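Local coordinates for GAF domain-containing protein (Thermoplasma acidophilum, PDB 4MN7) that probably reduces free methionine-R-sulfoxide to methionine, as a type II enzyme built on a GAF domain, at residues 29-34 against 46-51; 61-66 against 103-108. The protein carries 1 engineered substitution. One frame throughout, in Å; residues are numbered along the deposited sequence.

Contact 1 ties strand 27-34 to the loop that follows strand 37-44, and contact 2 sets helix 59-66 against strand 101-110. Their centres lie about 11 Å apart, and the two strands are antiparallel neighbours in one sheet, so the contacts share a backbone seam: Y31 O lies 2.7 Å from E105 N, and G29 O lies 2.8 Å from D107 N, both probable hydrogen bonds. On the side-chain level, Y31 CE2 packs 3.6 Å from D107 OD2. Y31, E105 and D107 thus gather on one face of the sheet, the face on which GAF domains commonly form their ligand pocket; loop 46-51 and helix 61-66 approach them there.

Contact 1 of 2, residues 29-34 against 46-51; sequences GFYVLE and EKTDHV
The Y31 ring lies edge-on to the backbone of H50 and V51, its hydroxyl end driven into the bend of the 46-51 loop. Y31 OH donates a short bond of 2.6 Å to H50 O, meeting it almost head-on, with a C=O...donor angle of 168°. H50 O lies in the ring plane at its edge, and on the same edge Y31 CE1 comes within 4.0 Å of V51 O. With CG anti to the carbonyl carbon (chi1 -74°), the ring reaches out from the sheet to the loop. Tyrosine suits this place because its flat ring packs within the fold while its hydroxyl donates to a loop carbonyl. The loop itself is shaped by an ST turn: T48 OG1 accepts from H50 N at 3.0 Å, nearly straight at 171°. A water joins the two hydroxyls, donating to Y31 OH at 3.1 Å and lying 2.8 Å from T48 OG1, while T48 CG2 stands beside the phenol oxygen. A phenylalanine here would probably leave H50 O without its donor and the water without one anchor, the loop held to the strand less firmly. H50 ND1 bonds to S84 OG, linking the turn to another loop. Around them, Y31 and T48 both rest on L40 of strand 37-44, strand 101-110 adjoins the tyrosine, and F30 points to the other face, against helix 2-21.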
loop_
_atom_site.group_PDB
_atom_site.type_symbol
_atom_site.label_atom_id
_atom_site.label_comp_id
_atom_site.label_asym_id
_atom_site.label_seq_id
_atom_site.Cartn_x
_atom_site.Cartn_y
_atom_site.Cartn_z
ATOM N N GLY A 29 -9.340 -11.202 -0.688
ATOM C CA GLY A 29 -8.226 -11.586 0.161
ATOM C C GLY A 29 -6.862 -11.563 -0.477
ATOM O O GLY A 29 -6.720 -11.728 -1.689
ATOM N N PHE A 30 -5.857 -11.362 0.378
ATOM C CA PHE A 30 -4.503 -11.500 0.014
ATOM C C PHE A 30 -3.945 -12.744 0.677
ATOM O O PHE A 30 -3.894 -12.857 1.949
ATOM C CB PHE A 30 -3.644 -10.324 0.429
ATOM C CG PHE A 30 -3.844 -9.042 -0.391
ATOM C CD1 PHE A 30 -4.995 -8.295 -0.290
ATOM C CD2 PHE A 30 -2.832 -8.544 -1.192
ATOM C CE1 PHE A 30 -5.154 -7.101 -1.017
ATOM C CE2 PHE A 30 -2.985 -7.339 -1.876
ATOM C CZ PHE A 30 -4.161 -6.632 -1.791
ATOM N N TYR A 31 -3.475 -13.636 -0.194
ATOM C CA TYR A 31 -2.708 -14.777 0.212
ATOM C C TYR A 31 -1.270 -14.520 -0.093
ATOM O O TYR A 31 -0.956 -13.988 -1.161
ATOM C CB TYR A 31 -3.137 -16.034 -0.536
ATOM C CG TYR A 31 -4.453 -16.601 -0.068
ATOM C CD1 TYR A 31 -4.501 -17.509 0.988
ATOM C CD2 TYR A 31 -5.629 -16.266 -0.699
ATOM C CE1 TYR A 31 -5.689 -18.007 1.438
ATOM C CE2 TYR A 31 -6.827 -16.805 -0.298
ATOM C CZ TYR A 31 -6.850 -17.683 0.786
ATOM O OH TYR A 31 -8.049 -18.212 1.214
ATOM N N VAL A 32 -0.389 -14.926 0.821
ATOM C CA VAL A 32 1.025 -14.690 0.621
ATOM C C VAL A 32 1.781 -15.983 0.783
ATOM O O VAL A 32 1.402 -16.790 1.621
ATOM C CB VAL A 32 1.583 -13.727 1.647
ATOM C CG1 VAL A 32 3.074 -13.391 1.320
ATOM C CG2 VAL A 32 0.714 -12.481 1.732
ATOM N N LEU A 33 2.846 -16.177 -0.000
ATOM C CA LEU A 33 3.673 -17.394 0.119
ATOM C C LEU A 33 4.625 -17.282 1.276
ATOM O O LEU A 33 5.427 -16.341 1.344
ATOM C CB LEU A 33 4.491 -17.661 -1.145
ATOM C CG LEU A 33 3.720 -18.159 -2.361
ATOM C CD1 LEU A 33 4.547 -17.983 -3.634
ATOM C CD2 LEU A 33 3.314 -19.653 -2.192
ATOM N N GLU A 34 4.512 -18.230 2.213
ATOM C CA GLU A 34 5.302 -18.245 3.390
ATOM C C GLU A 34 5.757 -19.679 3.502
ATOM O O GLU A 34 4.909 -20.557 3.599
ATOM C CB GLU A 34 4.426 -17.810 4.599
ATOM C CG GLU A 34 3.932 -16.367 4.438
ATOM C CD GLU A 34 2.979 -15.881 5.484
ATOM O OE1 GLU A 34 2.985 -16.537 6.523
ATOM O OE2 GLU A 34 2.240 -14.829 5.290
ATOM N N GLU A 46 -16.946 -12.624 4.424
ATOM C CA GLU A 46 -17.220 -13.783 5.297
ATOM C C GLU A 46 -15.935 -14.588 5.596
ATOM O O GLU A 46 -14.998 -14.639 4.779
ATOM C CB GLU A 46 -18.188 -14.654 4.505
ATOM C CG GLU A 46 -19.081 -15.659 5.192
ATOM C CD GLU A 46 -19.705 -16.591 4.140
ATOM O OE1 GLU A 46 -19.744 -16.201 2.936
ATOM O OE2 GLU A 46 -20.118 -17.719 4.482
ATOM N N LYS A 47 -15.912 -15.251 6.747
ATOM C CA LYS A 47 -14.792 -16.092 7.162
ATOM C C LYS A 47 -14.570 -17.245 6.256
ATOM O O LYS A 47 -15.519 -17.930 5.870
ATOM C CB LYS A 47 -15.032 -16.684 8.531
ATOM C CG LYS A 47 -14.202 -16.014 9.600
ATOM C CD LYS A 47 -13.903 -16.999 10.717
ATOM C CE LYS A 47 -13.031 -16.377 11.787
ATOM N NZ LYS A 47 -13.158 -17.167 13.046
ATOM N N THR A 48 -13.323 -17.498 5.897
ATOM C CA THR A 48 -13.052 -18.677 5.053
ATOM C C THR A 48 -12.417 -19.739 5.910
ATOM O O THR A 48 -11.776 -19.428 6.903
ATOM C CB THR A 48 -12.149 -18.408 3.833
ATOM O OG1 THR A 48 -11.958 -19.646 3.081
ATOM C CG2 THR A 48 -10.780 -17.868 4.246
ATOM N N ASP A 49 -12.605 -20.984 5.524
ATOM C CA ASP A 49 -11.914 -22.099 6.161
ATOM C C ASP A 49 -10.501 -22.321 5.580
ATOM O O ASP A 49 -9.706 -23.079 6.152
ATOM C CB ASP A 49 -12.733 -23.371 5.974
ATOM C CG ASP A 49 -13.931 -23.431 6.912
ATOM O OD1 ASP A 49 -13.762 -23.077 8.112
ATOM O OD2 ASP A 49 -15.027 -23.837 6.446
ATOM N N HIS A 50 -10.205 -21.673 4.441
ATOM C CA HIS A 50 -8.977 -21.914 3.735
ATOM C C HIS A 50 -8.013 -20.805 3.977
ATOM O O HIS A 50 -7.876 -19.893 3.155
ATOM C CB HIS A 50 -9.281 -22.094 2.260
ATOM C CG HIS A 50 -10.289 -23.163 2.012
ATOM N ND1 HIS A 50 -11.419 -22.965 1.242
ATOM C CD2 HIS A 50 -10.367 -24.432 2.482
ATOM C CE1 HIS A 50 -12.123 -24.081 1.208
ATOM N NE2 HIS A 50 -11.513 -24.985 1.954
ATOM N N VAL A 51 -7.373 -20.906 5.124
ATOM C CA VAL A 51 -6.411 -19.940 5.609
ATOM C C VAL A 51 -4.999 -20.295 5.162
ATOM O O VAL A 51 -4.213 -19.378 4.919
ATOM C CB VAL A 51 -6.492 -19.866 7.138
ATOM C CG1 VAL A 51 -5.583 -18.802 7.682
ATOM C CG2 VAL A 51 -7.940 -19.619 7.544
HETATM O O HOH W 1 -11.091 -18.539 0.694
#

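Contact 2 of 2, residues 61-66 against 103-108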
loop_
_atom_site.group_PDB
_atom_site.type_symbol
_atom_site.label_atom_id
_atom_site.label_comp_id
_atom_site.label_asym_id
_atom_site.label_seq_id
_atom_site.Cartn_x
_atom_site.Cartn_y
_atom_site.Cartn_z
ATOM N N SER A 61 -3.844 -21.918 -5.953
ATOM C CA SER A 61 -2.514 -22.430 -6.265
ATOM C C SER A 61 -2.152 -22.142 -7.662
ATOM O O SER A 61 -0.979 -21.829 -7.973
ATOM C CB SER A 61 -2.484 -23.973 -6.141
ATOM O OG SER A 61 -2.832 -24.265 -4.846
ATOM N N LEU A 62 -3.149 -22.318 -8.525
ATOM C CA LEU A 62 -2.908 -22.209 -9.955
ATOM C C LEU A 62 -2.260 -20.876 -10.330
ATOM O O LEU A 62 -1.345 -20.867 -11.139
ATOM C CB LEU A 62 -4.181 -22.490 -10.791
ATOM C CG LEU A 62 -4.000 -23.031 -12.193
ATOM C CD1 LEU A 62 -3.209 -24.331 -12.108
ATOM C CD2 LEU A 62 -5.352 -23.262 -12.894
ATOM N N ALA A 63 -2.701 -19.770 -9.723
ATOM C CA ALA A 63 -2.177 -18.462 -10.134
ATOM C C ALA A 63 -0.683 -18.357 -9.843
ATOM O O ALA A 63 0.065 -17.738 -10.550
ATOM C CB ALA A 63 -2.906 -17.361 -9.436
ATOM N N VAL A 64 -0.286 -18.923 -8.731
ATOM C CA VAL A 64 1.083 -18.878 -8.321
ATOM C C VAL A 64 1.861 -19.877 -9.146
ATOM O O VAL A 64 2.974 -19.588 -9.508
ATOM C CB VAL A 64 1.213 -19.188 -6.829
ATOM C CG1 VAL A 64 2.628 -19.587 -6.482
ATOM C CG2 VAL A 64 0.870 -17.908 -6.062
ATOM N N LEU A 65 1.283 -21.036 -9.462
ATOM C CA LEU A 65 2.043 -22.086 -10.128
ATOM C C LEU A 65 2.223 -21.696 -11.589
ATOM O O LEU A 65 3.273 -21.881 -12.124
ATOM C CB LEU A 65 1.314 -23.429 -10.053
ATOM C CG LEU A 65 1.244 -24.108 -8.712
ATOM C CD1 LEU A 65 0.272 -25.330 -8.819
ATOM C CD2 LEU A 65 2.639 -24.550 -8.257
ATOM N N LYS A 66 1.195 -21.141 -12.217
ATOM C CA LYS A 66 1.277 -20.703 -13.584
ATOM C C LYS A 66 1.898 -19.312 -13.646
ATOM O O LYS A 66 2.224 -18.871 -14.693
ATOM C CB LYS A 66 -0.112 -20.527 -14.210
ATOM C CG LYS A 66 -0.901 -21.781 -14.502
ATOM C CD LYS A 66 -1.877 -21.549 -15.681
ATOM C CE LYS A 66 -2.743 -20.316 -15.476
ATOM N NZ LYS A 66 -3.602 -19.964 -16.635
ATOM N N ILE A 103 4.845 -13.867 -5.350
ATOM C CA ILE A 103 5.070 -13.965 -3.895
ATOM C C ILE A 103 3.775 -14.078 -3.112
ATOM O O ILE A 103 3.779 -14.159 -1.871
ATOM C CB ILE A 103 5.924 -12.798 -3.375
ATOM C CG1 ILE A 103 5.246 -11.464 -3.745
ATOM C CG2 ILE A 103 7.311 -12.904 -4.025
ATOM C CD1 ILE A 103 5.459 -10.344 -2.762
ATOM N N GLY A 104 2.687 -14.062 -3.834
ATOM C CA GLY A 104 1.380 -14.079 -3.268
ATOM C C GLY A 104 0.340 -13.766 -4.299
ATOM O O GLY A 104 0.570 -13.893 -5.496
ATOM N N GLU A 105 -0.868 -13.455 -3.839
ATOM C CA GLU A 105 -1.978 -13.235 -4.794
ATOM C C GLU A 105 -3.122 -12.473 -4.212
ATOM O O GLU A 105 -3.284 -12.416 -2.974
ATOM C CB GLU A 105 -2.468 -14.612 -5.287
ATOM C CG GLU A 105 -3.038 -15.449 -4.160
ATOM C CD GLU A 105 -3.302 -16.901 -4.596
ATOM O OE1 GLU A 105 -2.684 -17.391 -5.548
ATOM O OE2 GLU A 105 -4.213 -17.486 -4.049
ATOM N N ILE A 106 -3.987 -11.971 -5.069
ATOM C CA ILE A 106 -5.270 -11.400 -4.642
ATOM C C ILE A 106 -6.283 -12.395 -5.141
ATOM O O ILE A 106 -6.283 -12.698 -6.307
ATOM C CB ILE A 106 -5.516 -10.026 -5.306
ATOM C CG1 ILE A 106 -4.362 -9.102 -4.987
ATOM C CG2 ILE A 106 -6.808 -9.378 -4.825
ATOM C CD1 ILE A 106 -4.506 -7.735 -5.543
ATOM N N ASP A 107 -7.154 -12.867 -4.240
ATOM C CA ASP A 107 -8.225 -13.799 -4.521
ATOM C C ASP A 107 -9.534 -13.125 -4.288
ATOM O O ASP A 107 -9.807 -12.636 -3.177
ATOM C CB ASP A 107 -8.089 -14.996 -3.559
ATOM C CG ASP A 107 -9.118 -16.104 -3.789
ATOM O OD1 ASP A 107 -9.642 -16.230 -4.928
ATOM O OD2 ASP A 107 -9.390 -16.877 -2.817
ATOM N N ILE A 108 -10.366 -13.095 -5.320
ATOM C CA ILE A 108 -11.690 -12.464 -5.200
ATOM C C ILE A 108 -12.808 -13.394 -5.686
ATOM O O ILE A 108 -12.764 -13.927 -6.792
ATOM C CB ILE A 108 -11.723 -11.170 -6.048
ATOM C CG1 ILE A 108 -10.613 -10.238 -5.634
ATOM C CG2 ILE A 108 -13.038 -10.460 -5.884
ATOM C CD1 ILE A 108 -10.497 -8.945 -6.461
#
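A short helix packed across an antiparallel sheet forms this buried contact of the GAF domain: helix 61-66 passes over strand 103-108 with an axis separation of 8.5 Å and an angle of 138° between their directions. Two small side chains of adjacent helix positions, A63 and V64, point at the strand, and the E105 carboxylate packs against their methyl groups, a van der Waals contact. E105 OE1 lies 3.6 Å from V64 CG2 and 3.9 Å from A63 CB. The E105 chain crosses V64 at about a right angle; a chi1 of 63° and an extended course beyond CG together carry OE1 across to the helix. Alanine and valine suit the helix face because they are short enough to let a long acid rise from the strand. V64 CG2 also comes within 4.1 Å of G104 O. At G104, phi of 168° is a value that a residue with a side chain rarely takes, and with I103 it forms a classic beta bulge opposite V96. E105 is bordered by V93 of strand 90-98, whereas I106 faces helix 118-136 on the other side of the sheet. An antiparallel sheet with helices on both faces is as found in GAF domains.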